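Local coordinates for protein phosphothreonine lyase ospF (PDB 3I0U) that acts as a phosphothreonine lyase, a secreted type III effector of Shigella flexneri that probably strips phosphate from phosphothreonine in host kinases by beta-elimination, at residues 47-52 with 67-72; 107-112 with 151-156; 113-118 with 129-134. All coordinates share one frame; numbering follows the deposited sequence.

Contact 1 of 3, residues 47-52 with 67-72; sequences SVMYQG and CRENPQ
Glu69 and Gly52 make the one hydrogen bond of this contact: Glu69 N donates to Gly52 O at 3.3 Å, with an angle of 160° at the hydrogen. The same oxygen has a second, softer neighbour in the CA-H of Arg68, whose CA lies 3.4 Å from Gly52 O, so one carbonyl addresses two successive residues just where strand 63-68 gives way to loop. Gln51 and Gly52 both have positive phi, and their backbone angles fit the two central residues of a type I' turn.

Van der Waals contact comes from Met49 and Glu69, whose side chains cross at about a right angle. The Met49 chain is bent at chi2 and chi3, which carries the methyl CE to 3.4 Å from Glu69 OE1, a touch of methyl on carboxylate rather than a polar bond. Arg68 meets Gly52 O through CG at 3.7 Å, while its guanidinium leads off to Asp110 and to the carbonyl oxygen of Ser107.

All this lies on the surface at the tip of the hairpin formed by strands 47-50 and 53-56; strand 53-56 runs between 47-50 and 63-68, and strand 111-115 follows on the far side of 63-68.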
loop_
_atom_site.group_PDB
_atom_site.type_symbol
_atom_site.label_atom_id
_atom_site.label_comp_id
_atom_site.label_asym_id
_atom_site.label_seq_id
_atom_site.Cartn_x
_atom_site.Cartn_y
_atom_site.Cartn_z
ATOM N N SER A 47 -6.192 -20.733 2.342
ATOM C CA SER A 47 -4.735 -20.571 2.525
ATOM C C SER A 47 -3.969 -21.089 1.309
ATOM O O SER A 47 -3.888 -22.307 1.083
ATOM C CB SER A 47 -4.267 -21.274 3.807
ATOM O OG SER A 47 -3.185 -20.568 4.395
ATOM N N VAL A 48 -3.409 -20.154 0.549
ATOM C CA VAL A 48 -3.037 -20.330 -0.867
ATOM C C VAL A 48 -1.931 -19.297 -1.280
ATOM O O VAL A 48 -2.063 -18.090 -1.044
ATOM C CB VAL A 48 -4.306 -20.154 -1.831
ATOM C CG1 VAL A 48 -3.927 -20.235 -3.316
ATOM C CG2 VAL A 48 -5.469 -21.154 -1.532
ATOM N N MET A 49 -0.871 -19.793 -1.921
ATOM C CA MET A 49 0.260 -18.999 -2.388
ATOM C C MET A 49 0.151 -18.582 -3.845
ATOM O O MET A 49 -0.189 -19.404 -4.690
ATOM C CB MET A 49 1.524 -19.828 -2.215
ATOM C CG MET A 49 2.121 -19.752 -0.824
ATOM S SD MET A 49 3.371 -18.453 -0.864
ATOM C CE MET A 49 4.847 -19.452 -1.004
ATOM N N TYR A 50 0.420 -17.308 -4.128
ATOM C CA TYR A 50 0.483 -16.781 -5.500
ATOM C C TYR A 50 1.620 -15.826 -5.522
ATOM O O TYR A 50 1.625 -14.881 -4.729
ATOM C CB TYR A 50 -0.753 -15.938 -5.896
ATOM C CG TYR A 50 -2.054 -16.677 -5.956
ATOM C CD1 TYR A 50 -2.289 -17.656 -6.941
ATOM C CD2 TYR A 50 -3.070 -16.395 -5.040
ATOM C CE1 TYR A 50 -3.512 -18.356 -7.003
ATOM C CE2 TYR A 50 -4.305 -17.072 -5.087
ATOM C CZ TYR A 50 -4.510 -18.065 -6.068
ATOM O OH TYR A 50 -5.690 -18.767 -6.114
ATOM N N GLN A 51 2.566 -16.037 -6.432
ATOM C CA GLN A 51 3.670 -15.083 -6.661
ATOM C C GLN A 51 4.431 -14.747 -5.395
ATOM O O GLN A 51 4.744 -13.571 -5.146
ATOM C CB GLN A 51 3.170 -13.747 -7.285
ATOM C CG GLN A 51 2.330 -13.820 -8.586
ATOM C CD GLN A 51 3.098 -14.426 -9.782
ATOM O OE1 GLN A 51 4.343 -14.463 -9.816
ATOM N NE2 GLN A 51 2.347 -14.903 -10.761
ATOM N N GLY A 52 4.687 -15.746 -4.561
ATOM C CA GLY A 52 5.381 -15.497 -3.306
ATOM C C GLY A 52 4.597 -14.843 -2.180
ATOM O O GLY A 52 5.129 -14.732 -1.077
ATOM N N CYS A 67 0.492 -11.689 2.111
ATOM C CA CYS A 67 1.634 -11.667 2.992
ATOM C C CYS A 67 2.785 -12.398 2.308
ATOM O O CYS A 67 2.718 -13.597 2.067
ATOM C CB CYS A 67 1.195 -12.309 4.301
ATOM S SG CYS A 67 2.438 -12.537 5.487
ATOM N N ARG A 68 3.814 -11.651 1.936
ATOM C CA ARG A 68 4.968 -12.224 1.273
ATOM C C ARG A 68 5.831 -12.957 2.279
ATOM O O ARG A 68 6.308 -12.355 3.250
ATOM C CB ARG A 68 5.782 -11.135 0.570
ATOM C CG ARG A 68 6.994 -11.651 -0.191
ATOM C CD ARG A 68 7.143 -10.882 -1.475
ATOM N NE ARG A 68 7.416 -9.476 -1.241
ATOM C CZ ARG A 68 7.392 -8.552 -2.197
ATOM N NH1 ARG A 68 7.656 -7.290 -1.892
ATOM N NH2 ARG A 68 7.088 -8.893 -3.449
ATOM N N GLU A 69 6.031 -14.250 2.022
ATOM C CA GLU A 69 6.689 -15.145 2.986
ATOM C C GLU A 69 8.198 -14.895 3.152
ATOM O O GLU A 69 8.806 -15.291 4.155
ATOM C CB GLU A 69 6.340 -16.633 2.746
ATOM C CG GLU A 69 6.862 -17.299 1.468
ATOM C CD GLU A 69 7.202 -18.798 1.670
ATOM O OE1 GLU A 69 7.758 -19.404 0.734
ATOM O OE2 GLU A 69 6.930 -19.385 2.748
ATOM N N ASN A 70 8.780 -14.242 2.154
ATOM C CA ASN A 70 10.096 -13.675 2.266
ATOM C C ASN A 70 10.047 -12.162 2.177
ATOM O O ASN A 70 10.241 -11.624 1.112
ATOM C CB ASN A 70 11.005 -14.264 1.203
ATOM C CG ASN A 70 11.449 -15.670 1.556
ATOM O OD1 ASN A 70 11.879 -15.936 2.690
ATOM N ND2 ASN A 70 11.332 -16.591 0.598
ATOM N N PRO A 71 9.818 -11.475 3.316
ATOM C CA PRO A 71 9.780 -10.014 3.330
ATOM C C PRO A 71 11.071 -9.382 2.773
ATOM O O PRO A 71 12.163 -9.935 2.940
ATOM C CB PRO A 71 9.605 -9.679 4.831
ATOM C CG PRO A 71 10.051 -10.908 5.565
ATOM C CD PRO A 71 9.651 -12.033 4.677
ATOM N N GLN A 72 10.922 -8.254 2.088
ATOM C CA GLN A 72 12.058 -7.500 1.586
ATOM C C GLN A 72 12.486 -6.446 2.584
ATOM O O GLN A 72 13.598 -5.874 2.487
ATOM C CB GLN A 72 11.715 -6.832 0.276
ATOM C CG GLN A 72 11.889 -7.709 -0.924
ATOM C CD GLN A 72 11.217 -7.106 -2.148
ATOM O OE1 GLN A 72 10.877 -7.819 -3.095
ATOM N NE2 GLN A 72 10.984 -5.787 -2.124
#

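Contact 2 of 3, residues 107-112 with 151-156; sequences SPIDKW and HKIRQF
Pro108 lays its ring into the side of a helix, with CD over one face of the Phe156 ring, and no hydrogen bond crosses between the two segments. In this CH-pi contact Pro108 CD is 3.8 Å from the centroid of the Phe156 ring and 21° off the ring normal, shifted toward CG and CD1. The next ring atom of the proline reaches the helix backbone itself, where Pro108 CG is 3.7 Å from Ile153 N. Its CB and CG also rest against CG1 of Ile153, and Lys152 adds the aliphatic root of its side chain, with CB 3.9 Å from Pro108 CB. The proline is thus held by three helix residues, two of them neighbours in sequence and the third one turn from Lys152.

The contact lies deep in the chain, its centre about 6 Å from the centre of the whole, where helix 147-166 packs against the antiparallel sheet at the point where the chain enters strand 111-115. Ile153 also touches Val136 and Ile109 touches Leu134, both of the adjacent strand 132-137, while Phe30 meets the Phe156 ring edge-to-face.

Phe156 CG is anti to its backbone N (chi1 -165°), which swings the ring out from the helix toward the incoming loop. Ser107 OG approaches the ring tip obliquely, 3.3 Å from Phe156 CZ, and Ile109 CG1 also comes in obliquely, 4.0 Å from Phe156 CE2. The buried Ser107 hydroxyl has a partner in its own loop: it accepts from Ile109 N at 3.1 Å and 162°, an ST turn that spans Pro108. Ile109 CD1 makes a looser approach to Ile153 CG1, at 4.5 Å.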
loop_
_atom_site.group_PDB
_atom_site.type_symbol
_atom_site.label_atom_id
_atom_site.label_comp_id
_atom_site.label_asym_id
_atom_site.label_seq_id
_atom_site.Cartn_x
_atom_site.Cartn_y
_atom_site.Cartn_z
ATOM N N SER A 107 7.433 -4.817 -5.855
ATOM C CA SER A 107 6.649 -3.996 -4.945
ATOM C C SER A 107 7.379 -3.849 -3.618
ATOM O O SER A 107 8.012 -4.780 -3.179
ATOM C CB SER A 107 5.285 -4.605 -4.750
ATOM O OG SER A 107 4.664 -4.030 -3.611
ATOM N N PRO A 108 7.337 -2.662 -2.998
ATOM C CA PRO A 108 7.954 -2.515 -1.665
ATOM C C PRO A 108 6.986 -2.860 -0.489
ATOM O O PRO A 108 7.309 -2.590 0.681
ATOM C CB PRO A 108 8.321 -1.022 -1.623
ATOM C CG PRO A 108 7.264 -0.360 -2.439
ATOM C CD PRO A 108 6.752 -1.392 -3.470
ATOM N N ILE A 109 5.827 -3.445 -0.793
ATOM C CA ILE A 109 4.826 -3.696 0.213
ATOM C C ILE A 109 4.784 -5.197 0.445
ATOM O O ILE A 109 4.355 -5.931 -0.421
ATOM C CB ILE A 109 3.439 -3.110 -0.239
ATOM C CG1 ILE A 109 3.542 -1.601 -0.512
ATOM C CG2 ILE A 109 2.337 -3.358 0.750
ATOM C CD1 ILE A 109 4.068 -0.737 0.682
ATOM N N ASP A 110 5.247 -5.657 1.603
ATOM C CA ASP A 110 5.265 -7.079 1.909
ATOM C C ASP A 110 3.951 -7.638 2.437
ATOM O O ASP A 110 3.725 -8.843 2.337
ATOM C CB ASP A 110 6.393 -7.374 2.888
ATOM C CG ASP A 110 7.769 -7.216 2.252
ATOM O OD1 ASP A 110 7.956 -7.585 1.063
ATOM O OD2 ASP A 110 8.679 -6.732 2.944
ATOM N N LYS A 111 3.102 -6.768 2.988
ATOM C CA LYS A 111 1.804 -7.148 3.586
ATOM C C LYS A 111 0.703 -6.158 3.127
ATOM O O LYS A 111 0.866 -4.934 3.237
ATOM C CB LYS A 111 1.907 -7.272 5.121
ATOM C CG LYS A 111 0.607 -7.476 5.896
ATOM C CD LYS A 111 0.804 -7.848 7.414
ATOM C CE LYS A 111 -0.497 -7.643 8.220
ATOM N NZ LYS A 111 -0.885 -8.752 9.223
ATOM N N TRP A 112 -0.380 -6.677 2.547
ATOM C CA TRP A 112 -1.569 -5.870 2.316
ATOM C C TRP A 112 -2.810 -6.658 2.632
ATOM O O TRP A 112 -2.751 -7.883 2.859
ATOM C CB TRP A 112 -1.624 -5.279 0.913
ATOM C CG TRP A 112 -1.264 -6.216 -0.225
ATOM C CD1 TRP A 112 -0.023 -6.476 -0.703
ATOM C CD2 TRP A 112 -2.168 -6.993 -1.027
ATOM N NE1 TRP A 112 -0.081 -7.383 -1.730
ATOM C CE2 TRP A 112 -1.385 -7.697 -1.979
ATOM C CE3 TRP A 112 -3.567 -7.161 -1.040
ATOM C CZ2 TRP A 112 -1.947 -8.588 -2.921
ATOM C CZ3 TRP A 112 -4.119 -8.033 -1.974
ATOM C CH2 TRP A 112 -3.308 -8.746 -2.892
ATOM N N HIS A 151 12.003 5.587 -1.539
ATOM C CA HIS A 151 11.877 5.923 -2.929
ATOM C C HIS A 151 10.916 4.939 -3.584
ATOM O O HIS A 151 9.918 5.365 -4.178
ATOM C CB HIS A 151 13.228 5.924 -3.625
ATOM C CG HIS A 151 13.158 6.384 -5.041
ATOM N ND1 HIS A 151 12.662 7.619 -5.400
ATOM C CD2 HIS A 151 13.503 5.767 -6.194
ATOM C CE1 HIS A 151 12.715 7.746 -6.714
ATOM N NE2 HIS A 151 13.225 6.638 -7.219
ATOM N N LYS A 152 11.187 3.639 -3.431
ATOM C CA LYS A 152 10.330 2.590 -3.969
ATOM C C LYS A 152 8.868 2.824 -3.576
ATOM O O LYS A 152 8.005 2.866 -4.448
ATOM C CB LYS A 152 10.828 1.188 -3.577
ATOM C CG LYS A 152 12.019 0.676 -4.413
ATOM C CD LYS A 152 12.870 -0.464 -3.799
ATOM C CE LYS A 152 12.182 -1.841 -3.669
ATOM N NZ LYS A 152 11.339 -2.440 -4.757
ATOM N N ILE A 153 8.596 3.073 -2.307
ATOM C CA ILE A 153 7.222 3.374 -1.885
ATOM C C ILE A 153 6.639 4.619 -2.570
ATOM O O ILE A 153 5.525 4.572 -3.023
ATOM C CB ILE A 153 7.087 3.477 -0.319
ATOM C CG1 ILE A 153 7.473 2.143 0.345
ATOM C CG2 ILE A 153 5.674 3.858 0.068
ATOM C CD1 ILE A 153 7.783 2.236 1.789
ATOM N N ARG A 154 7.410 5.712 -2.677
ATOM C CA ARG A 154 6.927 6.927 -3.354
ATOM C C ARG A 154 6.495 6.637 -4.780
ATOM O O ARG A 154 5.386 7.014 -5.184
ATOM C CB ARG A 154 7.994 7.957 -3.435
ATOM C CG ARG A 154 7.947 9.042 -2.423
ATOM C CD ARG A 154 8.982 10.085 -2.814
ATOM N NE ARG A 154 8.331 11.386 -2.745
ATOM C CZ ARG A 154 8.550 12.410 -3.566
ATOM N NH1 ARG A 154 9.428 12.314 -4.575
ATOM N NH2 ARG A 154 7.865 13.540 -3.397
ATOM N N GLN A 155 7.379 5.942 -5.503
ATOM C CA GLN A 155 7.179 5.537 -6.889
ATOM C C GLN A 155 5.989 4.622 -7.071
ATOM O O GLN A 155 5.267 4.745 -8.039
ATOM C CB GLN A 155 8.427 4.828 -7.419
ATOM C CG GLN A 155 9.667 5.708 -7.461
ATOM C CD GLN A 155 9.665 6.716 -8.609
ATOM O OE1 GLN A 155 9.589 6.365 -9.789
ATOM N NE2 GLN A 155 9.777 7.982 -8.260
ATOM N N PHE A 156 5.797 3.716 -6.124
ATOM C CA PHE A 156 4.745 2.739 -6.173
ATOM C C PHE A 156 3.390 3.433 -6.050
ATOM O O PHE A 156 2.474 3.087 -6.797
ATOM C CB PHE A 156 4.939 1.753 -5.009
ATOM C CG PHE A 156 4.156 0.487 -5.124
ATOM C CD1 PHE A 156 4.448 -0.455 -6.137
ATOM C CD2 PHE A 156 3.148 0.188 -4.193
ATOM C CE1 PHE A 156 3.709 -1.672 -6.226
ATOM C CE2 PHE A 156 2.411 -1.048 -4.278
ATOM C CZ PHE A 156 2.691 -1.969 -5.297
#

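Contact 3 of 3, residues 113-118 with 129-134; sequences KITDMN and GAQFTL
Gln131 O is gripped from strand 111-115 by two neighbouring residues: Thr115 N donates a hydrogen bond of 2.9 Å, and the CA-H of Ile114 adds a contact, with CA 3.1 Å from Gln131 O. This is where two antiparallel strands of the sheet, 111-115 and 132-137, come together, their short segments 113-115 and 132-134 running at 165° to one another. Lys113 and Thr133 form the hydrogen-bonded pair, with Lys113 N to Thr133 O and Thr133 N to Lys113 O both 3.0 Å; Ile114 and Phe132 form the non-hydrogen-bonded pair beside it. On its other edge the second strand carries a classic beta bulge, since Gln131 and Phe132 both face Ile84 of strand 80-84.

The two faces of the sheet differ in chemistry. On one, Ile114 and Phe132 lie side by side: Ile114 is extended, its CG1 anti to the backbone N (chi1 -176°), and places CD1 over a face of the Phe132 ring, 3.8 Å from the centroid and 23° off the normal. On the other, Lys113 runs beside Thr133 with CE 3.5 Å from Thr133 OG1, and its ammonium group makes a cation-pi contact with Phe63. Thr115 OG1 reaches past the strand pair to bond to Val126 O. Beyond the strand end Asp116 OD2 receives Asn118 ND2 at 2.8 Å, in the amide plane of Asn118.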
loop_
_atom_site.group_PDB
_atom_site.type_symbol
_atom_site.label_atom_id
_atom_site.label_comp_id
_atom_site.label_asym_id
_atom_site.label_seq_id
_atom_site.Cartn_x
_atom_site.Cartn_y
_atom_site.Cartn_z
ATOM N N LYS A 113 -3.939 -5.963 2.684
ATOM C CA LYS A 113 -5.245 -6.652 2.739
ATOM C C LYS A 113 -6.289 -5.914 1.888
ATOM O O LYS A 113 -6.122 -4.758 1.514
ATOM C CB LYS A 113 -5.734 -6.849 4.179
ATOM C CG LYS A 113 -6.206 -5.558 4.801
ATOM C CD LYS A 113 -6.201 -5.596 6.345
ATOM C CE LYS A 113 -6.952 -4.340 6.768
ATOM N NZ LYS A 113 -7.384 -4.449 8.165
ATOM N N ILE A 114 -7.368 -6.613 1.583
ATOM C CA ILE A 114 -8.471 -6.031 0.844
ATOM C C ILE A 114 -9.800 -6.545 1.387
ATOM O O ILE A 114 -9.941 -7.740 1.693
ATOM C CB ILE A 114 -8.329 -6.245 -0.685
ATOM C CG1 ILE A 114 -9.459 -5.519 -1.441
ATOM C CG2 ILE A 114 -8.271 -7.739 -1.025
ATOM C CD1 ILE A 114 -9.372 -5.563 -2.934
ATOM N N THR A 115 -10.744 -5.628 1.565
ATOM C CA THR A 115 -12.127 -5.944 1.940
ATOM C C THR A 115 -12.716 -6.962 0.997
ATOM O O THR A 115 -12.529 -6.866 -0.210
ATOM C CB THR A 115 -12.963 -4.664 1.910
ATOM O OG1 THR A 115 -12.317 -3.706 2.742
ATOM C CG2 THR A 115 -14.307 -4.859 2.459
ATOM N N ASP A 116 -13.387 -7.951 1.578
ATOM C CA ASP A 116 -14.152 -8.978 0.892
ATOM C C ASP A 116 -15.581 -8.445 0.738
ATOM O O ASP A 116 -16.450 -8.677 1.603
ATOM C CB ASP A 116 -14.066 -10.282 1.719
ATOM C CG ASP A 116 -14.847 -11.480 1.115
ATOM O OD1 ASP A 116 -14.723 -12.579 1.726
ATOM O OD2 ASP A 116 -15.581 -11.359 0.091
ATOM N N MET A 117 -15.820 -7.766 -0.391
ATOM C CA MET A 117 -17.134 -7.219 -0.800
ATOM C C MET A 117 -18.390 -8.054 -0.560
ATOM O O MET A 117 -19.476 -7.498 -0.629
ATOM C CB MET A 117 -17.135 -6.850 -2.281
ATOM C CG MET A 117 -16.345 -5.632 -2.669
ATOM S SD MET A 117 -15.941 -4.625 -1.213
ATOM C CE MET A 117 -17.299 -3.459 -1.129
ATOM N N ASN A 118 -18.242 -9.358 -0.289
ATOM C CA ASN A 118 -19.372 -10.276 0.015
ATOM C C ASN A 118 -19.659 -10.391 1.500
ATOM O O ASN A 118 -20.753 -10.691 1.891
ATOM C CB ASN A 118 -19.091 -11.694 -0.508
ATOM C CG ASN A 118 -18.579 -11.699 -1.944
ATOM O OD1 ASN A 118 -19.372 -11.667 -2.877
ATOM N ND2 ASN A 118 -17.233 -11.715 -2.123
ATOM N N GLY A 129 -15.066 2.991 1.396
ATOM C CA GLY A 129 -13.728 3.543 1.130
ATOM C C GLY A 129 -12.720 2.681 1.850
ATOM O O GLY A 129 -13.101 1.726 2.454
ATOM N N ALA A 130 -11.432 2.997 1.772
ATOM C CA ALA A 130 -10.370 2.238 2.463
ATOM C C ALA A 130 -10.388 0.715 2.276
ATOM O O ALA A 130 -10.173 -0.023 3.223
ATOM C CB ALA A 130 -10.364 2.580 3.926
ATOM N N GLN A 131 -10.646 0.246 1.062
ATOM C CA GLN A 131 -10.861 -1.187 0.825
ATOM C C GLN A 131 -9.536 -1.938 0.681
ATOM O O GLN A 131 -9.519 -3.141 0.802
ATOM C CB GLN A 131 -11.732 -1.405 -0.417
ATOM C CG GLN A 131 -13.119 -0.876 -0.274
ATOM C CD GLN A 131 -13.297 0.457 -0.889
ATOM O OE1 GLN A 131 -12.309 1.161 -1.118
ATOM N NE2 GLN A 131 -14.574 0.857 -1.155
ATOM N N PHE A 132 -8.452 -1.215 0.425
ATOM C CA PHE A 132 -7.099 -1.777 0.380
ATOM C C PHE A 132 -6.328 -1.094 1.485
ATOM O O PHE A 132 -6.457 0.124 1.639
ATOM C CB PHE A 132 -6.337 -1.414 -0.922
ATOM C CG PHE A 132 -6.996 -1.866 -2.212
ATOM C CD1 PHE A 132 -6.385 -2.831 -2.998
ATOM C CD2 PHE A 132 -8.197 -1.288 -2.662
ATOM C CE1 PHE A 132 -6.987 -3.251 -4.226
ATOM C CE2 PHE A 132 -8.828 -1.695 -3.862
ATOM C CZ PHE A 132 -8.234 -2.670 -4.651
ATOM N N THR A 133 -5.527 -1.859 2.233
ATOM C CA THR A 133 -4.599 -1.326 3.221
ATOM C C THR A 133 -3.264 -1.886 2.826
ATOM O O THR A 133 -3.175 -3.075 2.506
ATOM C CB THR A 133 -4.892 -1.742 4.639
ATOM O OG1 THR A 133 -6.260 -1.455 4.944
ATOM C CG2 THR A 133 -4.021 -0.964 5.603
ATOM N N LEU A 134 -2.256 -1.002 2.811
ATOM C CA LEU A 134 -0.896 -1.302 2.439
ATOM C C LEU A 134 0.037 -1.044 3.628
ATOM O O LEU A 134 0.225 0.094 4.022
ATOM C CB LEU A 134 -0.491 -0.408 1.256
ATOM C CG LEU A 134 -0.691 -0.904 -0.194
ATOM C CD1 LEU A 134 -1.968 -1.703 -0.448
ATOM C CD2 LEU A 134 -0.654 0.225 -1.130
#

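Overall arrangement
Contacts 2 and 3 are buried and share strand 111-115, contact 2 holding its entry to helix 147-166 and contact 3 pairing its later residues with strand 132-137; contact 1 lies at the surface on a hairpin tip. Contact 3 is nested inside the chain loop that contact 2 closes, and the two touch where Trp112 CB packs on Leu134. Contact 1 meets contact 2 through polar atoms, among them Gln72 N bonding to Asp110. The chemistry changes accordingly, from a single backbone bond at the exposed turn, through largely apolar and CH-pi packing with no hydrogen bond between helix and loop, to antiparallel backbone pairing within the sheet, again with a CH-pi contact on one face.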